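Local coordinates for putative conjugative transposon recombinase (Clostridium difficile, PDB 3G13), which probably binds DNA and takes part in DNA strand exchange, acting as a resolvase-type recombinase of which this chain holds the N-terminal resolvase domain, at residues 31-36 against 45-50; 65-70 against 74-79. One frame throughout, in Å; residues are numbered along the deposited sequence.

Contact 1: residues 31-36 against 45-50; sequences YYTDMI and ADIYAD
Tyr-32 and Ile-47 lie where the two backbones come nearest, with Tyr-32 CA 7.7 Å from Ile-47 CA. Residues 31-36 belong to helix 25-37 and residues 45-50 to strand 42-51. No hydrogen bond joins the two segments, so the contact rests on side chains alone. Ile-47 carries the strand's share through its tip. Its CG1 is anti to the carbonyl carbon (chi1 -64°), and chi2 extends the chain so that CD1 reaches the helix. There CD1 sits 3.9 Å from Tyr-32 CB, an apolar contact at the root of the tyrosine and not on its ring. The same methyl comes within 3.3 Å of Thr-33 OG1. This is a close van der Waals approach, with the two side chains crossing at about a right angle. The hydroxyl spends its polarity elsewhere, in a hydrogen bond to Val-29 O one turn back in the helix. Helix and strand are the last two elements of a beta-alpha-beta unit, strand 6-14, helix 25-37, strand 42-51, in the resolvase-type domain. Its strands are neighbours and run parallel, with 42-51 at the margin of the sheet in this chain. The Tyr-32 ring leads away from Ile-47 and lies against Ala-10 and Cys-12 of the neighbouring strand 6-14. Its hydroxyl is hydrogen-bonded to Glu-111 OE1. Within the helix, the edge of the Tyr-31 ring stands over the Tyr-32 ring, with Tyr-31 CD2 3.8 Å above the centre of that face. On the strand, Ile-47 N donates to Asp-46 OD1 at 2.8 Å. The bond is bent, with an N-H...O angle of 144°, and comes from above the carboxylate plane.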
loop_
_atom_site.group_PDB
_atom_site.type_symbol
_atom_site.label_atom_id
_atom_site.label_comp_id
_atom_site.label_asym_id
_atom_site.label_seq_id
_atom_site.Cartn_x
_atom_site.Cartn_y
_atom_site.Cartn_z
ATOM N N TYR A 31 19.373 21.588 7.689
ATOM C CA TYR A 31 19.463 20.670 6.567
ATOM C C TYR A 31 18.608 21.169 5.394
ATOM O O TYR A 31 19.121 21.330 4.279
ATOM C CB TYR A 31 19.044 19.233 6.948
ATOM C CG TYR A 31 18.948 18.380 5.711
ATOM C CD1 TYR A 31 20.099 17.908 5.087
ATOM C CD2 TYR A 31 17.713 18.095 5.127
ATOM C CE1 TYR A 31 20.013 17.162 3.894
ATOM C CE2 TYR A 31 17.623 17.350 3.962
ATOM C CZ TYR A 31 18.763 16.882 3.361
ATOM O OH TYR A 31 18.679 16.137 2.197
ATOM N N TYR A 32 17.318 21.404 5.640
ATOM C CA TYR A 32 16.406 21.821 4.561
ATOM C C TYR A 32 16.694 23.199 4.017
ATOM O O TYR A 32 16.550 23.419 2.836
ATOM C CB TYR A 32 14.946 21.723 4.994
ATOM C CG TYR A 32 14.469 20.291 5.067
ATOM C CD1 TYR A 32 14.308 19.530 3.897
ATOM C CD2 TYR A 32 14.177 19.695 6.312
ATOM C CE1 TYR A 32 13.850 18.188 3.974
ATOM C CE2 TYR A 32 13.722 18.384 6.400
ATOM C CZ TYR A 32 13.557 17.626 5.230
ATOM O OH TYR A 32 13.103 16.322 5.343
ATOM N N THR A 33 17.135 24.124 4.874
ATOM C CA THR A 33 17.437 25.474 4.402
ATOM C C THR A 33 18.598 25.422 3.405
ATOM O O THR A 33 18.519 26.007 2.349
ATOM C CB THR A 33 17.761 26.458 5.571
ATOM O OG1 THR A 33 16.648 26.469 6.470
ATOM C CG2 THR A 33 17.970 27.865 5.046
ATOM N N ASP A 34 19.643 24.708 3.773
ATOM C CA ASP A 34 20.807 24.539 2.937
ATOM C C ASP A 34 20.468 23.722 1.673
ATOM O O ASP A 34 20.862 24.102 0.572
ATOM C CB ASP A 34 21.896 23.863 3.758
ATOM C CG ASP A 34 23.097 23.438 2.925
ATOM O OD1 ASP A 34 23.939 24.315 2.560
ATOM O OD2 ASP A 34 23.188 22.223 2.661
HETATM N N MSE A 35 19.742 22.619 1.836
HETATM C CA MSE A 35 19.412 21.772 0.687
HETATM C C MSE A 35 18.576 22.545 -0.334
HETATM O O MSE A 35 18.848 22.496 -1.534
HETATM C CB MSE A 35 18.719 20.471 1.113
HETATM C CG MSE A 35 18.589 19.447 -0.017
HETATM SE SE MSE A 35 16.858 19.723 -1.008
HETATM C CE MSE A 35 15.727 18.975 0.447
ATOM N N ILE A 36 17.561 23.269 0.120
ATOM C CA ILE A 36 16.701 23.978 -0.834
ATOM C C ILE A 36 17.465 25.141 -1.539
ATOM O O ILE A 36 17.218 25.436 -2.725
ATOM C CB ILE A 36 15.387 24.420 -0.171
ATOM C CG1 ILE A 36 14.523 23.174 0.137
ATOM C CG2 ILE A 36 14.633 25.492 -0.981
ATOM C CD1 ILE A 36 13.482 23.426 1.206
ATOM N N ALA A 45 9.737 28.354 0.847
ATOM C CA ALA A 45 8.465 28.865 1.363
ATOM C C ALA A 45 8.608 28.899 2.882
ATOM O O ALA A 45 8.696 29.979 3.466
ATOM C CB ALA A 45 7.290 27.982 0.917
ATOM N N ASP A 46 8.723 27.723 3.515
ATOM C CA ASP A 46 8.859 27.672 4.945
ATOM C C ASP A 46 9.242 26.267 5.366
ATOM O O ASP A 46 9.248 25.315 4.559
ATOM C CB ASP A 46 7.561 28.185 5.645
ATOM C CG ASP A 46 7.811 28.702 7.075
ATOM O OD1 ASP A 46 8.973 28.669 7.563
ATOM O OD2 ASP A 46 6.818 29.053 7.736
ATOM N N ILE A 47 9.624 26.152 6.619
ATOM C CA ILE A 47 9.890 24.878 7.229
ATOM C C ILE A 47 8.832 24.676 8.323
ATOM O O ILE A 47 8.615 25.550 9.167
ATOM C CB ILE A 47 11.344 24.778 7.719
ATOM C CG1 ILE A 47 12.287 24.848 6.492
ATOM C CG2 ILE A 47 11.559 23.478 8.587
ATOM C CD1 ILE A 47 13.726 24.944 6.793
ATOM N N TYR A 48 8.142 23.546 8.232
ATOM C CA TYR A 48 7.025 23.220 9.103
ATOM C C TYR A 48 7.442 22.018 9.911
ATOM O O TYR A 48 8.080 21.112 9.386
ATOM C CB TYR A 48 5.794 22.911 8.279
ATOM C CG TYR A 48 5.348 24.041 7.375
ATOM C CD1 TYR A 48 4.322 24.910 7.771
ATOM C CD2 TYR A 48 5.939 24.239 6.121
ATOM C CE1 TYR A 48 3.889 25.945 6.950
ATOM C CE2 TYR A 48 5.524 25.297 5.278
ATOM C CZ TYR A 48 4.499 26.146 5.707
ATOM O OH TYR A 48 4.060 27.179 4.901
ATOM N N ALA A 49 7.088 22.000 11.198
ATOM C CA ALA A 49 7.596 20.981 12.098
ATOM C C ALA A 49 6.688 20.767 13.308
ATOM O O ALA A 49 6.271 21.730 13.970
ATOM C CB ALA A 49 8.992 21.330 12.555
ATOM N N ASP A 50 6.367 19.501 13.570
ATOM C CA ASP A 50 5.695 19.116 14.812
ATOM C C ASP A 50 6.532 18.117 15.550
ATOM O O ASP A 50 7.218 17.297 14.935
ATOM C CB ASP A 50 4.320 18.497 14.557
ATOM C CG ASP A 50 3.355 19.464 13.932
ATOM O OD1 ASP A 50 2.968 20.470 14.565
ATOM O OD2 ASP A 50 2.958 19.200 12.789
#

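Contact 2: residues 65-70 against 74-79; sequences QRMIND and GEIDMV
Asp-70 and Glu-75 meet across a Schellman motif that closes helix 62-72. Glu-75 N donates to Asp-70 O at 3.0 Å, with an N-H...O angle of 161°. Gly-74 takes the positive phi that turns the chain out of the helix. At these backbone angles a CB would jam against the preceding carbonyl oxygen, so glycine suits the site. Past the turn, the chain leads into strand 78-81 of the resolvase-type domain.

The Glu-75 side chain folds back over the helix end. Its CB packs 3.4 Å from Asp-70 O, the oxygen that its own backbone N grips. CG stays beside that oxygen, and the chain then runs extended to CD, which lies alongside the Asp-70 carboxylate. OE1 comes 3.3 Å from Asp-70 CG, with the two carboxylate planes turned 32° apart. The like charges are close here, which could favour proton uptake by one of them, though the water's hydrogen bonds would offset part of the repulsion. Asp-70 OD2 is also held by a hydrogen bond with Tyr-48 OH.

Deeper in, the contact is apolar. Selenomethionine Met-67 crosses Ile-76 at about a right angle, its CG 3.9 Å from Ile-76 CD1. Its end meets Val-79 tip to tip: SE touches Val-79 CG1 at 3.6 Å, and the bend at chi3 (86°) lays CE against Val-79 CG2. At the polar end, one water ties the two acids together. It donates to Asp-70 OD1 at 2.7 Å and to Glu-75 OE2 at 2.6 Å.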
loop_
_atom_site.group_PDB
_atom_site.type_symbol
_atom_site.label_atom_id
_atom_site.label_comp_id
_atom_site.label_asym_id
_atom_site.label_seq_id
_atom_site.Cartn_x
_atom_site.Cartn_y
_atom_site.Cartn_z
ATOM N N GLN A 65 -0.993 21.220 9.837
ATOM C CA GLN A 65 -2.213 21.899 9.399
ATOM C C GLN A 65 -1.939 23.299 8.866
ATOM O O GLN A 65 -2.602 23.733 7.930
ATOM C CB GLN A 65 -3.274 21.945 10.511
ATOM C CG GLN A 65 -3.929 20.604 10.799
ATOM C CD GLN A 65 -4.594 19.981 9.564
ATOM O OE1 GLN A 65 -5.387 20.636 8.874
ATOM N NE2 GLN A 65 -4.259 18.712 9.280
ATOM N N ARG A 66 -0.983 24.011 9.471
ATOM C CA ARG A 66 -0.597 25.343 8.961
ATOM C C ARG A 66 -0.046 25.168 7.537
ATOM O O ARG A 66 -0.414 25.903 6.644
ATOM C CB ARG A 66 0.419 26.012 9.892
ATOM C CG ARG A 66 0.906 27.400 9.465
ATOM C CD ARG A 66 1.886 27.977 10.480
ATOM N NE ARG A 66 3.177 27.271 10.566
ATOM C CZ ARG A 66 4.284 27.600 9.902
ATOM N NH1 ARG A 66 4.306 28.628 9.056
ATOM N NH2 ARG A 66 5.389 26.890 10.084
HETATM N N MSE A 67 0.784 24.145 7.335
HETATM C CA MSE A 67 1.276 23.833 6.006
HETATM C C MSE A 67 0.179 23.551 4.972
HETATM O O MSE A 67 0.208 24.095 3.852
HETATM C CB MSE A 67 2.228 22.664 6.058
HETATM C CG MSE A 67 3.184 22.711 4.903
HETATM SE SE MSE A 67 4.089 21.025 4.824
HETATM C CE MSE A 67 2.475 20.475 3.725
ATOM N N ILE A 68 -0.779 22.697 5.342
ATOM C CA ILE A 68 -1.933 22.458 4.477
ATOM C C ILE A 68 -2.660 23.759 4.126
ATOM O O ILE A 68 -2.977 23.964 2.971
ATOM C CB ILE A 68 -2.915 21.425 5.065
ATOM C CG1 ILE A 68 -2.222 20.052 5.235
ATOM C CG2 ILE A 68 -4.131 21.314 4.177
ATOM C CD1 ILE A 68 -1.653 19.404 3.895
ATOM N N ASN A 69 -2.919 24.633 5.105
ATOM C CA ASN A 69 -3.570 25.943 4.798
ATOM C C ASN A 69 -2.738 26.822 3.856
ATOM O O ASN A 69 -3.278 27.492 2.991
ATOM C CB ASN A 69 -3.889 26.758 6.076
ATOM C CG ASN A 69 -4.794 26.016 7.070
ATOM O OD1 ASN A 69 -4.660 26.203 8.296
ATOM N ND2 ASN A 69 -5.717 25.192 6.568
ATOM N N ASP A 70 -1.421 26.830 4.030
ATOM C CA ASP A 70 -0.541 27.577 3.120
ATOM C C ASP A 70 -0.547 26.989 1.712
ATOM O O ASP A 70 -0.428 27.735 0.723
ATOM C CB ASP A 70 0.882 27.645 3.675
ATOM C CG ASP A 70 0.965 28.494 4.944
ATOM O OD1 ASP A 70 -0.017 29.201 5.247
ATOM O OD2 ASP A 70 1.993 28.443 5.643
ATOM N N GLY A 74 -1.870 28.796 -1.965
ATOM C CA GLY A 74 -0.978 28.981 -3.113
ATOM C C GLY A 74 0.458 29.366 -2.778
ATOM O O GLY A 74 1.203 29.841 -3.644
ATOM N N GLU A 75 0.867 29.139 -1.535
ATOM C CA GLU A 75 2.229 29.509 -1.106
ATOM C C GLU A 75 3.286 28.443 -1.392
ATOM O O GLU A 75 4.484 28.715 -1.269
ATOM C CB GLU A 75 2.236 29.861 0.381
ATOM C CG GLU A 75 1.671 31.232 0.644
ATOM C CD GLU A 75 1.333 31.459 2.099
ATOM O OE1 GLU A 75 2.078 30.966 2.993
ATOM O OE2 GLU A 75 0.311 32.134 2.351
ATOM N N ILE A 76 2.854 27.227 -1.758
ATOM C CA ILE A 76 3.790 26.085 -1.829
ATOM C C ILE A 76 3.521 25.271 -3.089
ATOM O O ILE A 76 2.354 24.949 -3.366
ATOM C CB ILE A 76 3.656 25.174 -0.575
ATOM C CG1 ILE A 76 4.010 25.949 0.714
ATOM C CG2 ILE A 76 4.509 23.872 -0.704
ATOM C CD1 ILE A 76 3.630 25.235 2.002
ATOM N N ASP A 77 4.581 24.944 -3.837
ATOM C CA ASP A 77 4.459 24.136 -5.072
ATOM C C ASP A 77 4.913 22.702 -4.862
ATOM O O ASP A 77 4.454 21.789 -5.550
ATOM C CB ASP A 77 5.258 24.742 -6.244
ATOM C CG ASP A 77 4.787 26.141 -6.634
ATOM O OD1 ASP A 77 3.554 26.336 -6.875
ATOM O OD2 ASP A 77 5.660 27.036 -6.721
HETATM N N MSE A 78 5.824 22.520 -3.916
HETATM C CA MSE A 78 6.385 21.221 -3.590
HETATM C C MSE A 78 6.802 21.172 -2.111
HETATM O O MSE A 78 7.454 22.089 -1.587
HETATM C CB MSE A 78 7.550 20.842 -4.541
HETATM C CG MSE A 78 8.099 19.425 -4.295
HETATM SE SE MSE A 78 9.339 18.754 -5.645
HETATM C CE MSE A 78 8.298 17.221 -6.173
ATOM N N VAL A 79 6.388 20.100 -1.455
ATOM C CA VAL A 79 6.774 19.803 -0.066
ATOM C C VAL A 79 7.695 18.612 0.058
ATOM O O VAL A 79 7.345 17.507 -0.349
ATOM C CB VAL A 79 5.516 19.462 0.805
ATOM C CG1 VAL A 79 5.921 19.328 2.300
ATOM C CG2 VAL A 79 4.471 20.524 0.643
HETATM O O HOH W 1 -1.421 31.179 4.038
#

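Contact 1 and contact 2 follow one another along the chain, and their centres are 13 Å apart. Both reach the same mixed sheet, from its two faces. Helix 25-37 lies on one face and helix 62-72 on the other. Strand 42-51 stands between them: Ile-47 serves contact 1, while the next residue, Tyr-48, points to the helix of contact 2. There Tyr-48 CD2 packs 3.4 Å from Met-67 CG. A salt bridge of 2.9 Å from Asp-46 OD2 to Arg-66 NH1 adds a polar tie. The two contacts thus fix helices to both sides of the sheet in the resolvase-type domain.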